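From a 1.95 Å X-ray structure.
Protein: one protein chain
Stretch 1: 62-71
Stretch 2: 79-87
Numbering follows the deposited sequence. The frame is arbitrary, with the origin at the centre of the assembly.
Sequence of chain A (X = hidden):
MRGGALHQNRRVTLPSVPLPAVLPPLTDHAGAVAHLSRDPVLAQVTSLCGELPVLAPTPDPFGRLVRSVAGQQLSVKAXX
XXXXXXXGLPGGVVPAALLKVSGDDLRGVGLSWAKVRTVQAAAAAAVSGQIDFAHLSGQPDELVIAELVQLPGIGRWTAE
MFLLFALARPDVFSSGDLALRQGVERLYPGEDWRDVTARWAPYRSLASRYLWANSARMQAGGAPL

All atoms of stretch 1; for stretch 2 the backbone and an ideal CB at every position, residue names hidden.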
# COMPACT_ATOMS: atom_id res chain seq x y z
N PHE A 62 5.79 -10.92 2.60
CA PHE A 62 5.90 -11.60 1.32
C PHE A 62 4.53 -12.00 0.74
O PHE A 62 4.19 -11.63 -0.37
CB PHE A 62 6.84 -12.81 1.38
CG PHE A 62 6.93 -13.52 0.08
CD1 PHE A 62 7.69 -12.98 -0.93
CD2 PHE A 62 6.17 -14.65 -0.17
CE1 PHE A 62 7.75 -13.61 -2.18
CE2 PHE A 62 6.23 -15.30 -1.40
CZ PHE A 62 7.00 -14.75 -2.42
N GLY A 63 3.76 -12.74 1.51
CA GLY A 63 2.42 -13.13 1.14
C GLY A 63 1.53 -11.94 0.83
O GLY A 63 0.78 -11.99 -0.14
N ARG A 64 1.59 -10.87 1.63
CA ARG A 64 0.79 -9.69 1.31
C ARG A 64 1.23 -9.01 0.03
O ARG A 64 0.37 -8.48 -0.68
CB ARG A 64 0.79 -8.67 2.43
CG ARG A 64 -0.10 -9.06 3.65
CD ARG A 64 -1.59 -9.01 3.35
NE ARG A 64 -2.03 -7.65 3.02
CZ ARG A 64 -2.23 -6.67 3.92
NH1 ARG A 64 -2.07 -6.88 5.21
NH2 ARG A 64 -2.60 -5.48 3.50
N LEU A 65 2.53 -9.04 -0.25
CA LEU A 65 3.06 -8.55 -1.52
C LEU A 65 2.45 -9.34 -2.67
O LEU A 65 1.94 -8.75 -3.62
CB LEU A 65 4.60 -8.57 -1.58
CG LEU A 65 5.13 -7.95 -2.90
CD1 LEU A 65 4.63 -6.51 -3.13
CD2 LEU A 65 6.62 -8.04 -2.91
N VAL A 66 2.47 -10.66 -2.54
CA VAL A 66 1.96 -11.55 -3.58
C VAL A 66 0.46 -11.33 -3.74
O VAL A 66 -0.01 -11.23 -4.86
CB VAL A 66 2.27 -13.05 -3.27
CG1 VAL A 66 1.43 -13.96 -4.18
CG2 VAL A 66 3.76 -13.31 -3.43
N ARG A 67 -0.27 -11.17 -2.62
CA ARG A 67 -1.71 -10.85 -2.69
C ARG A 67 -1.98 -9.57 -3.49
O ARG A 67 -2.84 -9.55 -4.34
CB ARG A 67 -2.34 -10.69 -1.29
CG ARG A 67 -3.88 -10.70 -1.34
CD ARG A 67 -4.48 -10.30 -0.02
NE ARG A 67 -4.49 -11.39 0.95
CZ ARG A 67 -5.45 -12.32 1.06
NH1 ARG A 67 -6.50 -12.35 0.23
NH2 ARG A 67 -5.35 -13.26 2.00
N SER A 68 -1.20 -8.54 -3.19
CA SER A 68 -1.37 -7.24 -3.84
C SER A 68 -1.18 -7.37 -5.36
O SER A 68 -2.05 -6.95 -6.16
CB SER A 68 -0.37 -6.24 -3.23
OG SER A 68 -0.20 -5.10 -4.06
N VAL A 69 -0.07 -8.00 -5.74
CA VAL A 69 0.29 -8.18 -7.14
C VAL A 69 -0.79 -8.98 -7.88
O VAL A 69 -1.29 -8.56 -8.92
CB VAL A 69 1.66 -8.89 -7.25
CG1 VAL A 69 1.96 -9.32 -8.68
CG2 VAL A 69 2.76 -7.97 -6.72
N ALA A 70 -1.13 -10.12 -7.32
CA ALA A 70 -2.14 -11.01 -7.89
C ALA A 70 -3.49 -10.36 -8.07
O ALA A 70 -4.14 -10.60 -9.07
CB ALA A 70 -2.28 -12.25 -7.06
N GLY A 71 -3.90 -9.53 -7.11
CA GLY A 71 -5.18 -8.87 -7.16
C GLY A 71 -5.32 -7.66 -8.08
O GLY A 71 -6.43 -7.21 -8.27
N UNK A 79 -9.88 -11.28 -6.95
CA UNK A 79 -8.61 -11.14 -6.27
C UNK A 79 -8.50 -12.15 -5.13
O UNK A 79 -7.46 -12.79 -4.98
CB UNK A 79 -8.44 -9.71 -5.74
N UNK A 80 -9.59 -12.33 -4.38
CA UNK A 80 -9.59 -13.30 -3.29
C UNK A 80 -9.44 -14.73 -3.78
O UNK A 80 -8.62 -15.46 -3.25
CB UNK A 80 -10.88 -13.17 -2.48
N UNK A 81 -10.23 -15.08 -4.78
CA UNK A 81 -10.21 -16.39 -5.44
C UNK A 81 -8.83 -16.82 -5.90
O UNK A 81 -8.40 -17.96 -5.64
CB UNK A 81 -11.15 -16.38 -6.64
N UNK A 82 -8.17 -15.93 -6.65
CA UNK A 82 -6.86 -16.23 -7.22
C UNK A 82 -5.80 -16.36 -6.13
O UNK A 82 -4.93 -17.23 -6.22
CB UNK A 82 -6.45 -15.15 -8.22
N UNK A 83 -5.88 -15.54 -5.09
CA UNK A 83 -4.96 -15.66 -3.97
C UNK A 83 -5.17 -17.02 -3.25
O UNK A 83 -4.22 -17.65 -2.86
CB UNK A 83 -5.16 -14.49 -3.00
N UNK A 84 -6.42 -17.45 -3.15
CA UNK A 84 -6.74 -18.75 -2.59
C UNK A 84 -6.19 -19.86 -3.43
O UNK A 84 -5.72 -20.85 -2.90
CB UNK A 84 -8.25 -18.92 -2.44
N UNK A 85 -6.21 -19.72 -4.74
CA UNK A 85 -5.56 -20.73 -5.62
C UNK A 85 -4.02 -20.78 -5.46
O UNK A 85 -3.41 -21.86 -5.53
CB UNK A 85 -5.90 -20.43 -7.08
N UNK A 86 -3.41 -19.62 -5.23
CA UNK A 86 -1.99 -19.57 -4.89
C UNK A 86 -1.69 -20.30 -3.58
O UNK A 86 -0.75 -21.11 -3.52
CB UNK A 86 -1.53 -18.12 -4.79
N UNK A 87 -2.48 -19.99 -2.56
CA UNK A 87 -2.44 -20.69 -1.26
C UNK A 87 -2.58 -22.20 -1.38
O UNK A 87 -2.08 -22.93 -0.56
CB UNK A 87 -3.55 -20.16 -0.35

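The two helices run at 131° to each other, their axes 9.0 Å apart at closest approach. They converge where position 79 meets Gly 71, with CA atoms 4.2 Å apart, and splay toward position 87, so the rules change from one end to the other.

Position 79 points its CA-to-CB bond sideways, yet its ideal CB lies 3.7 Å from Gly 71 CA. With the backbones this close, a small residue suits best. It is Ala 79, whose CB rests 3.6 Å from Gly 71 CA. The close approach depends on both sides: a CB built on Gly 71 would lie only 3.2 Å from Ala 79 CB. Just beside it, a water donates to Ala 79 O (2.8 Å from the water O) and to Arg 67 O (3.0 Å from the water O), linking the two backbones.

Position 80 directs its CB away, but Arg 67 NH1 is 5.2 Å from the ideal CB. A longer side chain that can curl back with an acceptor would serve: Gln or Glu. The deposited residue is Gln 80. With chi1 t and chi2 p it turns back, and Arg 67 NH1 donates a hydrogen bond to Gln 80 OE1 at 2.9 Å, near the guanidinium plane.

Position 81 has nothing of stretch 1 within 5.5 Å of its CB; the contact sets no demand, and Ala 81 fills it.

At 82 the bond points toward stretch 1, with Ala 70 O 5.2 Å from the ideal CB. A medium apolar residue, Val, Ile or Leu, could cover Ala 70. It is Ile 82, whose CG2 comes 4.2 Å from Ala 70 CB.

Position 83 is central. Its CB points toward stretch 1, 4.1 Å from Arg 67 NH1 and 5.5 Å from Ala 70 CB, and beyond it the widening gap leads past Val 66 to the bare backbone of Gly 63. A long, flat side chain fits, Phe or Tyr, as might Met. Tyr 83 has the largest buried area of the contact. One ring face receives Arg 67 CB, 4.0 Å from the ring centroid of Tyr 83, in a CH-pi contact, while Tyr 83 CD2 lies over the guanidinium face, 3.4 Å from Arg 67 NH2. Val 66 CG1 sits at the ring edge, 4.1 Å from Tyr 83 CE1. The hydroxyl reaches Gly 63, where Tyr 83 OH is 3.3 Å from Gly 63 O; a CB on Gly 63 would crowd it at 3.1 Å.

Position 84 faces away with room for a CB, so many residues would do; it is Gly 84. Position 85 is out of reach, so stretch 1 sets no limit on it; the residue is Arg 85, hydrogen-bonded elsewhere in the structure.

Position 86 again points toward stretch 1, its ideal CB 5.1 Å from Val 66 CG1: a site for Leu, Ile or Met. Leu 86 CD1 settles 3.8 Å from Val 66 CG1 and 4.0 Å from Ala 70 CB.

Position 87 points sideways, where a polar residue is plausible. Glu 87 OE1 accepts from a water (2.8 Å from the water O) that also accepts from Arg 67 NH2 and Gln 80 NE2.

Stretch 2 (79-87) AQAIYGRLE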
# COMPACT_ATOMS: atom_id res chain seq x y z
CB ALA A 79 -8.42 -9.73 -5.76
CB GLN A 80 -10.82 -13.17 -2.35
CG GLN A 80 -10.84 -14.21 -1.18
CD GLN A 80 -9.53 -14.27 -0.33
OE1 GLN A 80 -9.24 -13.35 0.44
NE2 GLN A 80 -8.77 -15.39 -0.45
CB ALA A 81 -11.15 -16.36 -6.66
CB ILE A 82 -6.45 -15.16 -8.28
CG1 ILE A 82 -5.30 -15.69 -9.13
CG2 ILE A 82 -6.10 -13.83 -7.63
CD1 ILE A 82 -5.16 -14.98 -10.46
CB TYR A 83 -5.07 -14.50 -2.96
CG TYR A 83 -3.93 -14.54 -1.96
CD1 TYR A 83 -2.64 -14.26 -2.36
CD2 TYR A 83 -4.13 -14.95 -0.65
CE1 TYR A 83 -1.58 -14.35 -1.49
CE2 TYR A 83 -3.05 -15.04 0.25
CZ TYR A 83 -1.79 -14.73 -0.18
OH TYR A 83 -0.70 -14.82 0.66
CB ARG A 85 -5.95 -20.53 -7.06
CG ARG A 85 -7.41 -20.73 -7.26
CD ARG A 85 -7.78 -20.87 -8.73
NE ARG A 85 -7.67 -19.60 -9.43
CZ ARG A 85 -8.61 -18.67 -9.46
NH1 ARG A 85 -9.74 -18.84 -8.80
NH2 ARG A 85 -8.42 -17.57 -10.19
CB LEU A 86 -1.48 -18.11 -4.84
CG LEU A 86 -1.40 -17.44 -6.23
CD1 LEU A 86 -1.17 -15.98 -6.07
CD2 LEU A 86 -0.36 -18.08 -7.20
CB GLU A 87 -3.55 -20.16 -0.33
CG GLU A 87 -3.30 -18.74 0.19
CD GLU A 87 -4.36 -18.27 1.17
OE1 GLU A 87 -5.55 -18.33 0.82
OE2 GLU A 87 -4.02 -17.85 2.27
O HOH W 1 -6.94 -16.12 1.74
O HOH W 2 -5.28 -11.20 -4.17
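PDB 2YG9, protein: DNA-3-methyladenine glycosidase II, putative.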